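Glutamate ABC superfamily ATP binding cassette transporter, binding protein (Enterococcus faecium DO, PDB 5EYF) binds glutamate and, as a solute-binding protein of an ABC transporter, probably delivers it to the membrane components for uptake. Local coordinates at residues 160-164 against 165-169; 229-232 against 233-237; 8-11 against 12-16; 217-220 against 221-224. All coordinates share one frame; numbering follows the deposited sequence.

Contact 1: 160-164 against 165-169; sequences FTALQ and SGQGD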
loop_
_atom_site.group_PDB
_atom_site.type_symbol
_atom_site.label_atom_id
_atom_site.label_comp_id
_atom_site.label_asym_id
_atom_site.label_seq_id
_atom_site.Cartn_x
_atom_site.Cartn_y
_atom_site.Cartn_z
ATOM N N PHE B 160 3.510 2.190 -25.084
ATOM C CA PHE B 160 4.600 1.227 -25.190
ATOM C C PHE B 160 5.261 1.237 -26.571
ATOM O O PHE B 160 6.486 1.114 -26.668
ATOM C CB PHE B 160 4.106 -0.172 -24.829
ATOM C CG PHE B 160 5.180 -1.190 -24.870
ATOM C CD1 PHE B 160 6.310 -1.026 -24.080
ATOM C CD2 PHE B 160 5.094 -2.295 -25.707
ATOM C CE1 PHE B 160 7.329 -1.933 -24.102
ATOM C CE2 PHE B 160 6.119 -3.222 -25.727
ATOM C CZ PHE B 160 7.235 -3.036 -24.926
ATOM N N THR B 161 4.486 1.369 -27.658
ATOM C CA THR B 161 5.176 1.467 -28.941
ATOM C C THR B 161 5.992 2.753 -29.030
ATOM O O THR B 161 7.063 2.750 -29.639
ATOM C CB THR B 161 4.201 1.338 -30.121
ATOM O OG1 THR B 161 3.154 2.302 -30.001
ATOM C CG2 THR B 161 3.594 -0.076 -30.173
ATOM N N ALA B 162 5.542 3.839 -28.389
ATOM C CA ALA B 162 6.348 5.052 -28.356
ATOM C C ALA B 162 7.650 4.808 -27.607
ATOM O O ALA B 162 8.712 5.293 -28.020
ATOM C CB ALA B 162 5.571 6.204 -27.729
ATOM N N LEU B 163 7.598 4.028 -26.525
ATOM C CA LEU B 163 8.830 3.664 -25.828
ATOM C C LEU B 163 9.729 2.840 -26.741
ATOM O O LEU B 163 10.943 3.088 -26.832
ATOM C CB LEU B 163 8.505 2.886 -24.542
ATOM C CG LEU B 163 9.735 2.507 -23.723
ATOM C CD1 LEU B 163 10.411 3.749 -23.138
ATOM C CD2 LEU B 163 9.348 1.548 -22.580
ATOM N N GLN B 164 9.136 1.876 -27.457
ATOM C CA GLN B 164 9.910 0.959 -28.288
ATOM C C GLN B 164 10.643 1.700 -29.401
ATOM O O GLN B 164 11.768 1.331 -29.756
ATOM C CB GLN B 164 8.995 -0.125 -28.882
ATOM C CG GLN B 164 8.515 -1.234 -27.893
ATOM C CD GLN B 164 7.665 -2.292 -28.613
ATOM O OE1 GLN B 164 6.577 -1.995 -29.118
ATOM N NE2 GLN B 164 8.174 -3.515 -28.693
ATOM N N SER B 165 10.031 2.746 -29.956
ATOM C CA SER B 165 10.609 3.528 -31.048
ATOM C C SER B 165 11.317 4.789 -30.559
ATOM O O SER B 165 11.635 5.675 -31.367
ATOM C CB SER B 165 9.524 3.880 -32.079
ATOM O OG SER B 165 8.452 4.560 -31.457
ATOM N N GLY B 166 11.584 4.884 -29.252
ATOM C CA GLY B 166 12.480 5.913 -28.769
ATOM C C GLY B 166 11.870 7.279 -28.693
ATOM O O GLY B 166 12.603 8.273 -28.601
ATOM N N GLN B 167 10.540 7.365 -28.740
ATOM C CA GLN B 167 9.866 8.650 -28.671
ATOM C C GLN B 167 9.847 9.181 -27.257
ATOM O O GLN B 167 9.635 10.382 -27.047
ATOM C CB GLN B 167 8.447 8.496 -29.212
ATOM C CG GLN B 167 8.493 7.847 -30.607
ATOM C CD GLN B 167 7.162 7.794 -31.322
ATOM O OE1 GLN B 167 6.114 7.901 -30.706
ATOM N NE2 GLN B 167 7.203 7.653 -32.639
ATOM N N GLY B 168 10.025 8.285 -26.289
ATOM C CA GLY B 168 10.259 8.675 -24.918
ATOM C C GLY B 168 11.377 7.819 -24.365
ATOM O O GLY B 168 11.775 6.818 -24.971
ATOM N N ASP B 169 11.879 8.235 -23.196
ATOM C CA ASP B 169 12.979 7.559 -22.538
ATOM C C ASP B 169 12.505 6.556 -21.497
ATOM O O ASP B 169 13.264 5.644 -21.145
ATOM C CB ASP B 169 13.901 8.584 -21.853
ATOM C CG ASP B 169 14.457 9.629 -22.810
ATOM O OD1 ASP B 169 15.366 9.304 -23.602
ATOM O OD2 ASP B 169 13.997 10.788 -22.769
#
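Thr161 O takes two bonds from a single residue, Ser165. The backbone amide comes in with Ser165 N 3.0 Å from Thr161 O, and the hydroxyl Ser165 OG donates to the same Thr161 O at 2.9 Å. The two donors arrive from opposite faces of the carbonyl plane, each moderately tilted from it. What turns the hydroxyl back over the helix is a chi1 of 56°, which sets OG between the backbone N and the carbonyl carbon of its own residue. Beyond Ser165 the chain leaves helix 156-164 in a Schellman motif, with Gly166 at the C-prime position. Gln167 N donates to Ala162 O at 2.9 Å, and Gly166 N to Leu163 O at 3.1 Å, the latter from well above the carbonyl plane. Gly166 has a positive phi of 77°, a backbone shape that glycine adopts easily. On the outer flank the extended Gln167 side chain folds alongside the last turn, OE1 lying 3.5 Å from Ala162 CB. Leu163 points its CD1 at the chain leaving the turn, 3.8 Å from Gly168 O, and also packs on Leu130 and Leu110 of the sheet. Asp169 then joins Thr128 through backbone and carboxylate bonds at the start of strand 128-132. The turn's own amides thus serve Ala162 O and Leu163 O, while the serine hydroxyl adds a second bond to Thr161 O, which already has its helical partner.

Contact 2: 229-232 against 233-237; sequences DKIY and QKWFP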
loop_
_atom_site.group_PDB
_atom_site.type_symbol
_atom_site.label_atom_id
_atom_site.label_comp_id
_atom_site.label_asym_id
_atom_site.label_seq_id
_atom_site.Cartn_x
_atom_site.Cartn_y
_atom_site.Cartn_z
ATOM N N ASP B 229 -7.074 -15.252 -1.835
ATOM C CA ASP B 229 -5.699 -15.721 -1.965
ATOM C C ASP B 229 -5.534 -16.609 -3.196
ATOM O O ASP B 229 -4.529 -16.504 -3.911
ATOM C CB ASP B 229 -5.289 -16.449 -0.674
ATOM C CG ASP B 229 -5.454 -15.566 0.577
ATOM O OD1 ASP B 229 -6.581 -15.214 0.972
ATOM O OD2 ASP B 229 -4.452 -15.244 1.196
ATOM N N LYS B 230 -6.533 -17.454 -3.493
ATOM C CA LYS B 230 -6.451 -18.298 -4.679
ATOM C C LYS B 230 -6.406 -17.450 -5.950
ATOM O O LYS B 230 -5.624 -17.724 -6.869
ATOM C CB LYS B 230 -7.647 -19.257 -4.699
ATOM C CG LYS B 230 -7.504 -20.406 -5.661
ATOM C CD LYS B 230 -8.630 -21.418 -5.515
ATOM C CE LYS B 230 -8.309 -22.705 -6.296
ATOM N NZ LYS B 230 -9.472 -23.660 -6.365
ATOM N N ILE B 231 -7.259 -16.425 -6.025
ATOM C CA ILE B 231 -7.287 -15.567 -7.211
ATOM C C ILE B 231 -5.975 -14.792 -7.347
ATOM O O ILE B 231 -5.427 -14.647 -8.458
ATOM C CB ILE B 231 -8.497 -14.624 -7.143
ATOM C CG1 ILE B 231 -9.803 -15.406 -7.210
ATOM C CG2 ILE B 231 -8.447 -13.565 -8.274
ATOM C CD1 ILE B 231 -11.033 -14.580 -6.873
ATOM N N TYR B 232 -5.449 -14.288 -6.226
ATOM C CA TYR B 232 -4.163 -13.597 -6.244
ATOM C C TYR B 232 -3.053 -14.520 -6.761
ATOM O O TYR B 232 -2.246 -14.119 -7.611
ATOM C CB TYR B 232 -3.828 -13.058 -4.849
ATOM C CG TYR B 232 -2.609 -12.160 -4.926
ATOM C CD1 TYR B 232 -2.739 -10.794 -5.174
ATOM C CD2 TYR B 232 -1.331 -12.696 -4.837
ATOM C CE1 TYR B 232 -1.624 -9.985 -5.300
ATOM C CE2 TYR B 232 -0.205 -11.896 -4.974
ATOM C CZ TYR B 232 -0.358 -10.546 -5.209
ATOM O OH TYR B 232 0.762 -9.769 -5.353
ATOM N N GLN B 233 -3.018 -15.766 -6.265
ATOM C CA GLN B 233 -1.990 -16.728 -6.661
ATOM C C GLN B 233 -2.081 -17.102 -8.136
ATOM O O GLN B 233 -1.065 -17.445 -8.750
ATOM C CB GLN B 233 -2.099 -17.981 -5.793
ATOM C CG GLN B 233 -1.733 -17.714 -4.350
ATOM C CD GLN B 233 -2.154 -18.805 -3.375
ATOM O OE1 GLN B 233 -2.471 -18.525 -2.196
ATOM N NE2 GLN B 233 -2.112 -20.055 -3.835
ATOM N N LYS B 234 -3.284 -17.059 -8.714
ATOM C CA LYS B 234 -3.463 -17.361 -10.132
ATOM C C LYS B 234 -2.783 -16.326 -11.017
ATOM O O LYS B 234 -2.146 -16.678 -12.021
ATOM C CB LYS B 234 -4.960 -17.431 -10.452
ATOM C CG LYS B 234 -5.287 -17.603 -11.953
ATOM C CD LYS B 234 -6.799 -17.657 -12.182
ATOM C CE LYS B 234 -7.157 -17.475 -13.638
ATOM N NZ LYS B 234 -8.633 -17.412 -13.850
ATOM N N TRP B 235 -2.895 -15.047 -10.656
ATOM C CA TRP B 235 -2.436 -13.952 -11.509
ATOM C C TRP B 235 -1.047 -13.427 -11.159
ATOM O O TRP B 235 -0.343 -12.956 -12.056
ATOM C CB TRP B 235 -3.458 -12.795 -11.480
ATOM C CG TRP B 235 -4.722 -13.252 -12.174
ATOM C CD1 TRP B 235 -5.880 -13.712 -11.587
ATOM C CD2 TRP B 235 -4.897 -13.410 -13.577
ATOM N NE1 TRP B 235 -6.775 -14.103 -12.554
ATOM C CE2 TRP B 235 -6.199 -13.919 -13.783
ATOM C CE3 TRP B 235 -4.095 -13.133 -14.688
ATOM C CZ2 TRP B 235 -6.713 -14.181 -15.060
ATOM C CZ3 TRP B 235 -4.606 -13.379 -15.943
ATOM C CH2 TRP B 235 -5.902 -13.908 -16.120
ATOM N N PHE B 236 -0.625 -13.515 -9.897
ATOM C CA PHE B 236 0.651 -12.951 -9.443
ATOM C C PHE B 236 1.464 -13.979 -8.665
ATOM O O PHE B 236 1.898 -13.724 -7.534
ATOM C CB PHE B 236 0.385 -11.707 -8.601
ATOM C CG PHE B 236 -0.465 -10.733 -9.295
ATOM C CD1 PHE B 236 0.047 -10.009 -10.356
ATOM C CD2 PHE B 236 -1.808 -10.595 -8.968
ATOM C CE1 PHE B 236 -0.745 -9.143 -11.048
ATOM C CE2 PHE B 236 -2.613 -9.731 -9.692
ATOM C CZ PHE B 236 -2.075 -8.993 -10.716
ATOM N N PRO B 237 1.741 -15.138 -9.267
ATOM C CA PRO B 237 2.382 -16.216 -8.502
ATOM C C PRO B 237 3.786 -15.885 -8.022
ATOM O O PRO B 237 4.229 -16.451 -7.015
ATOM C CB PRO B 237 2.391 -17.385 -9.493
ATOM C CG PRO B 237 2.366 -16.742 -10.860
ATOM C CD PRO B 237 1.494 -15.532 -10.676
#
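Aromatic contact is the main link between side chains here: the Tyr232 and Phe236 rings, one helical turn apart, come together at the C-terminal end of helix 227-235. Phe236 CB sits over a face of the tyrosine ring in a CH-pi contact, 4.0 Å from its centroid. The rings themselves meet obliquely, with centroids 5.2 Å apart and planes at 41°. Tyr232 CG lies anti to the backbone N (chi1 -171°), which swings the ring forward along the helix to where Phe236 leaves it. Among apolar contacts, Ile231 CG2 touches Trp235 CD1 at 4.2 Å, and the indole also brings CD1 edge-on to Ile231 O at 3.3 Å. Backbone bonds run from Gln233 N to Asp229 O at 2.9 Å and from Phe236 N to Tyr232 O, also 2.9 Å, whereas Trp235 N makes only weak ones, at 3.4 Å to Ile231 O and 3.2 Å to Tyr232 O. Polar ends look elsewhere: Lys234 NZ and Trp235 NE1 both bind Asp44 OD2 on helix 41-54, Asp229 OD2 pairs with Lys243, and Tyr232 OH bonds Glu239 O. The Phe236 ring also meets those of Phe28, Phe41 and Phe103. At this helix end, then, Trp235 N is weakly bonded but Phe236 N keeps a sound bond; ring packing and Asp44 also hold it, the aspartate's charge probably favouring both lysine and indole N-H.

Contact 3: 8-11 against 12-16; sequences LERS and KSTNE
The flat carbonyl group of Arg10 receives two amides from the next turn. Thr14 N lies in its plane, 3.1 Å from Arg10 O, while Ser13 N approaches from above that plane at 2.9 Å. Nearer the guanidinium, the aliphatic part of Arg10 crosses the Thr14 side chain at a slant, CG and CD each 4.0 Å from Thr14 CG2. The guanidinium itself forms a salt bridge through NH1 with Asp80, outside the helix. A water donates to Glu16 O at 2.9 Å; its link to Arg10 NH1 is too short to be trusted and remains doubtful. The last bond of helix 7-14 runs from Asn15 N to Ser11 O, and Asn15, itself backbone-bonded to Lys59, takes a positive phi as the chain enters strand 16-21. Ser11 turns its hydroxyl back into the helix: chi1 of 76° carries OG to within 2.6 Å of Leu8 O, to which it donates. A second water gives a hydrogen to Ser11 OG at 2.8 Å and accepts one from Lys12 NZ, whose chain curls back at chi2 to meet it. Leu8 packs on Ile53 and Ala214, and Ser11 on Leu54, so that helices 41-54 and 209-225, together with Asp80, join this helix to the fold. The second water bridges two side chains of the helix itself, and the ammonium of Lys12 would probably polarise it.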
loop_
_atom_site.group_PDB
_atom_site.type_symbol
_atom_site.label_atom_id
_atom_site.label_comp_id
_atom_site.label_asym_id
_atom_site.label_seq_id
_atom_site.Cartn_x
_atom_site.Cartn_y
_atom_site.Cartn_z
ATOM N N LEU B 8 -28.766 -3.261 -5.387
ATOM C CA LEU B 8 -29.211 -4.521 -4.776
ATOM C C LEU B 8 -30.694 -4.793 -5.018
ATOM O O LEU B 8 -31.102 -5.952 -5.201
ATOM C CB LEU B 8 -28.942 -4.519 -3.275
ATOM C CG LEU B 8 -27.563 -4.947 -2.826
ATOM C CD1 LEU B 8 -27.590 -5.056 -1.307
ATOM C CD2 LEU B 8 -27.127 -6.255 -3.464
ATOM N N GLU B 9 -31.533 -3.757 -4.946
ATOM C CA GLU B 9 -32.948 -3.969 -5.223
ATOM C C GLU B 9 -33.138 -4.473 -6.650
ATOM O O GLU B 9 -33.864 -5.453 -6.883
ATOM C CB GLU B 9 -33.752 -2.691 -4.981
ATOM C CG GLU B 9 -33.946 -2.365 -3.505
ATOM C CD GLU B 9 -34.780 -1.130 -3.278
ATOM O OE1 GLU B 9 -35.264 -0.535 -4.265
ATOM O OE2 GLU B 9 -34.936 -0.752 -2.098
ATOM N N ARG B 10 -32.439 -3.851 -7.609
ATOM C CA ARG B 10 -32.573 -4.262 -9.002
ATOM C C ARG B 10 -32.145 -5.708 -9.174
ATOM O O ARG B 10 -32.767 -6.455 -9.927
ATOM C CB ARG B 10 -31.747 -3.356 -9.923
ATOM C CG ARG B 10 -32.001 -3.660 -11.414
ATOM C CD ARG B 10 -30.758 -3.489 -12.298
ATOM N NE ARG B 10 -30.271 -2.116 -12.322
ATOM C CZ ARG B 10 -29.005 -1.764 -12.126
ATOM N NH1 ARG B 10 -28.080 -2.688 -11.904
ATOM N NH2 ARG B 10 -28.664 -0.483 -12.156
ATOM N N SER B 11 -31.090 -6.125 -8.460
ATOM C CA SER B 11 -30.594 -7.493 -8.596
ATOM C C SER B 11 -31.646 -8.531 -8.213
ATOM O O SER B 11 -31.570 -9.675 -8.675
ATOM C CB SER B 11 -29.339 -7.692 -7.759
ATOM O OG SER B 11 -29.645 -7.807 -6.379
ATOM N N LYS B 12 -32.617 -8.168 -7.364
ATOM C CA LYS B 12 -33.705 -9.102 -7.063
ATOM C C LYS B 12 -34.452 -9.519 -8.321
ATOM O O LYS B 12 -34.959 -10.651 -8.399
ATOM C CB LYS B 12 -34.694 -8.499 -6.063
ATOM C CG LYS B 12 -34.074 -7.974 -4.766
ATOM C CD LYS B 12 -33.227 -9.014 -4.041
ATOM C CE LYS B 12 -32.686 -8.406 -2.749
ATOM N NZ LYS B 12 -31.467 -9.073 -2.252
ATOM N N SER B 13 -34.563 -8.616 -9.300
ATOM C CA SER B 13 -35.173 -8.974 -10.571
ATOM C C SER B 13 -34.174 -9.564 -11.563
ATOM O O SER B 13 -34.474 -10.573 -12.207
ATOM C CB SER B 13 -35.862 -7.757 -11.195
ATOM O OG SER B 13 -36.551 -8.167 -12.368
ATOM N N THR B 14 -32.991 -8.951 -11.709
ATOM C CA THR B 14 -32.115 -9.296 -12.826
ATOM C C THR B 14 -31.110 -10.387 -12.513
ATOM O O THR B 14 -30.569 -10.987 -13.453
ATOM C CB THR B 14 -31.347 -8.078 -13.333
ATOM O OG1 THR B 14 -30.375 -7.661 -12.357
ATOM C CG2 THR B 14 -32.293 -6.936 -13.608
ATOM N N ASN B 15 -30.851 -10.651 -11.234
ATOM C CA ASN B 15 -29.879 -11.654 -10.809
ATOM C C ASN B 15 -28.515 -11.427 -11.464
ATOM O O ASN B 15 -27.821 -12.370 -11.855
ATOM C CB ASN B 15 -30.391 -13.066 -11.086
ATOM C CG ASN B 15 -29.635 -14.092 -10.298
ATOM O OD1 ASN B 15 -29.222 -13.837 -9.155
ATOM N ND2 ASN B 15 -29.391 -15.244 -10.913
ATOM N N GLU B 16 -28.113 -10.162 -11.546
ATOM C CA GLU B 16 -26.928 -9.780 -12.303
ATOM C C GLU B 16 -26.261 -8.584 -11.634
ATOM O O GLU B 16 -26.932 -7.737 -11.038
ATOM C CB GLU B 16 -27.310 -9.445 -13.756
ATOM C CG GLU B 16 -26.150 -9.223 -14.736
ATOM C CD GLU B 16 -26.644 -8.760 -16.104
ATOM O OE1 GLU B 16 -27.348 -7.725 -16.161
ATOM O OE2 GLU B 16 -26.364 -9.436 -17.122
HETATM O O HOH W 1 -27.327 -5.016 -12.062
HETATM O O HOH W 2 -29.483 -9.465 -4.110
#

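Contact 4: 217-220 against 221-224; sequences QALE and EMHA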
loop_
_atom_site.group_PDB
_atom_site.type_symbol
_atom_site.label_atom_id
_atom_site.label_comp_id
_atom_site.label_asym_id
_atom_site.label_seq_id
_atom_site.Cartn_x
_atom_site.Cartn_y
_atom_site.Cartn_z
ATOM N N GLN B 217 -18.674 -6.815 2.259
ATOM C CA GLN B 217 -18.910 -8.077 2.940
ATOM C C GLN B 217 -18.417 -9.242 2.101
ATOM O O GLN B 217 -17.839 -10.197 2.628
ATOM C CB GLN B 217 -20.411 -8.217 3.235
ATOM C CG GLN B 217 -20.827 -9.530 3.884
ATOM C CD GLN B 217 -20.289 -9.684 5.285
ATOM O OE1 GLN B 217 -20.077 -8.701 5.988
ATOM N NE2 GLN B 217 -20.065 -10.929 5.704
ATOM N N ALA B 218 -18.649 -9.181 0.787
ATOM C CA ALA B 218 -18.155 -10.212 -0.120
ATOM C C ALA B 218 -16.637 -10.327 -0.042
ATOM O O ALA B 218 -16.095 -11.433 0.087
ATOM C CB ALA B 218 -18.608 -9.901 -1.547
ATOM N N LEU B 219 -15.934 -9.183 -0.094
ATOM C CA LEU B 219 -14.478 -9.196 0.034
ATOM C C LEU B 219 -14.052 -9.784 1.367
ATOM O O LEU B 219 -13.125 -10.597 1.419
ATOM C CB LEU B 219 -13.894 -7.781 -0.111
ATOM C CG LEU B 219 -13.900 -7.223 -1.535
ATOM C CD1 LEU B 219 -13.620 -5.718 -1.490
ATOM C CD2 LEU B 219 -12.862 -7.969 -2.362
ATOM N N GLU B 220 -14.709 -9.373 2.458
ATOM C CA GLU B 220 -14.416 -9.954 3.771
ATOM C C GLU B 220 -14.501 -11.475 3.730
ATOM O O GLU B 220 -13.603 -12.176 4.202
ATOM C CB GLU B 220 -15.380 -9.397 4.821
ATOM C CG GLU B 220 -15.073 -9.843 6.248
ATOM C CD GLU B 220 -15.979 -9.185 7.288
ATOM O OE1 GLU B 220 -16.964 -8.517 6.901
ATOM O OE2 GLU B 220 -15.706 -9.333 8.499
ATOM N N GLU B 221 -15.583 -11.997 3.159
ATOM C CA GLU B 221 -15.781 -13.440 3.100
ATOM C C GLU B 221 -14.698 -14.112 2.262
ATOM O O GLU B 221 -14.235 -15.210 2.602
ATOM C CB GLU B 221 -17.166 -13.724 2.527
ATOM C CG GLU B 221 -18.331 -13.438 3.493
ATOM C CD GLU B 221 -19.700 -13.690 2.860
ATOM O OE1 GLU B 221 -19.801 -14.555 1.952
ATOM O OE2 GLU B 221 -20.678 -13.016 3.269
HETATM N N MSE B 222 -14.256 -13.451 1.187
HETATM C CA MSE B 222 -13.262 -14.022 0.295
HETATM C C MSE B 222 -11.877 -14.044 0.938
HETATM O O MSE B 222 -11.080 -14.955 0.711
HETATM C CB MSE B 222 -13.208 -13.218 -1.008
HETATM C CG MSE B 222 -14.487 -13.389 -1.871
HETATM SE SE MSE B 222 -14.709 -11.977 -3.180
HETATM C CE MSE B 222 -12.986 -12.079 -4.115
ATOM N N HIS B 223 -11.585 -13.010 1.727
ATOM C CA HIS B 223 -10.367 -13.044 2.530
ATOM C C HIS B 223 -10.445 -14.095 3.622
ATOM O O HIS B 223 -9.429 -14.717 3.954
ATOM C CB HIS B 223 -10.113 -11.685 3.151
ATOM C CG HIS B 223 -9.600 -10.682 2.189
ATOM N ND1 HIS B 223 -8.301 -10.697 1.721
ATOM C CD2 HIS B 223 -10.196 -9.604 1.629
ATOM C CE1 HIS B 223 -8.126 -9.674 0.906
ATOM N NE2 HIS B 223 -9.258 -8.997 0.831
ATOM N N ALA B 224 -11.636 -14.321 4.180
ATOM C CA ALA B 224 -11.714 -15.268 5.277
ATOM C C ALA B 224 -11.591 -16.698 4.781
ATOM O O ALA B 224 -11.064 -17.550 5.500
ATOM C CB ALA B 224 -13.008 -15.064 6.059
#
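Residues 217-224 form a regular stretch of alpha-helix within helix 209-225, with amide bonds from each of residues 221 to 224 to the carbonyl four positions earlier, such as His223 N to Leu219 O at 2.9 Å. On the outer face, Gln217 and Glu221 are joined by a side-chain bond across the same i to i+4 spacing. Gln217 NE2 donates to Glu221 OE2 at 3.3 Å with an N-H...O angle of 164°. The carboxylate uses its anti lone pair, the oxygen lies practically in the amide plane of the glutamine, and the amide and carboxylate planes stand 63° apart. Gln217 CG is anti to the backbone N, and a bend at chi2 (67°) then brings the amide round to the acceptor, while Glu221 stays extended beyond CG. Toward the protein interior lies Met222, present as selenomethionine. Its CG passes 3.2 Å from Ala218 O, and its CE ends 4.5 Å from Leu219 CD2; the same side chain packs on Ala48 and Ile49 of helix 41-54, so it fills the seam between the two helices. His223 leans back toward the preceding turn and its ring meets that of Tyr228; its side chain is about 4 Å from a bound magnesium ion. Its imidazole carbon CD2 comes to 3.1 Å from Leu219 O, the same carbonyl that accepts the histidine's amide.

Along the chain the order is contact 3, contact 1, contact 4, contact 2. Contacts 2 and 4 are neighbours, their centres 15 Å apart, on the consecutive helices 227-235 and 209-225. They touch where Ile231 CD1 meets Met222 CE at 4.2 Å, and both lie against helix 41-54. Contact 3, at the N-terminal helix, also adjoins helices 41-54 and 209-225; its centre is about 21 Å from that of contact 4. Contact 1 sits far off on helix 156-164, about 46 Å between centres from contact 3, across the chain's centre. This fits the two-lobed fold of solute-binding proteins, with the final helices returning to the lobe that holds the N-terminus and glutamate bound between the lobes.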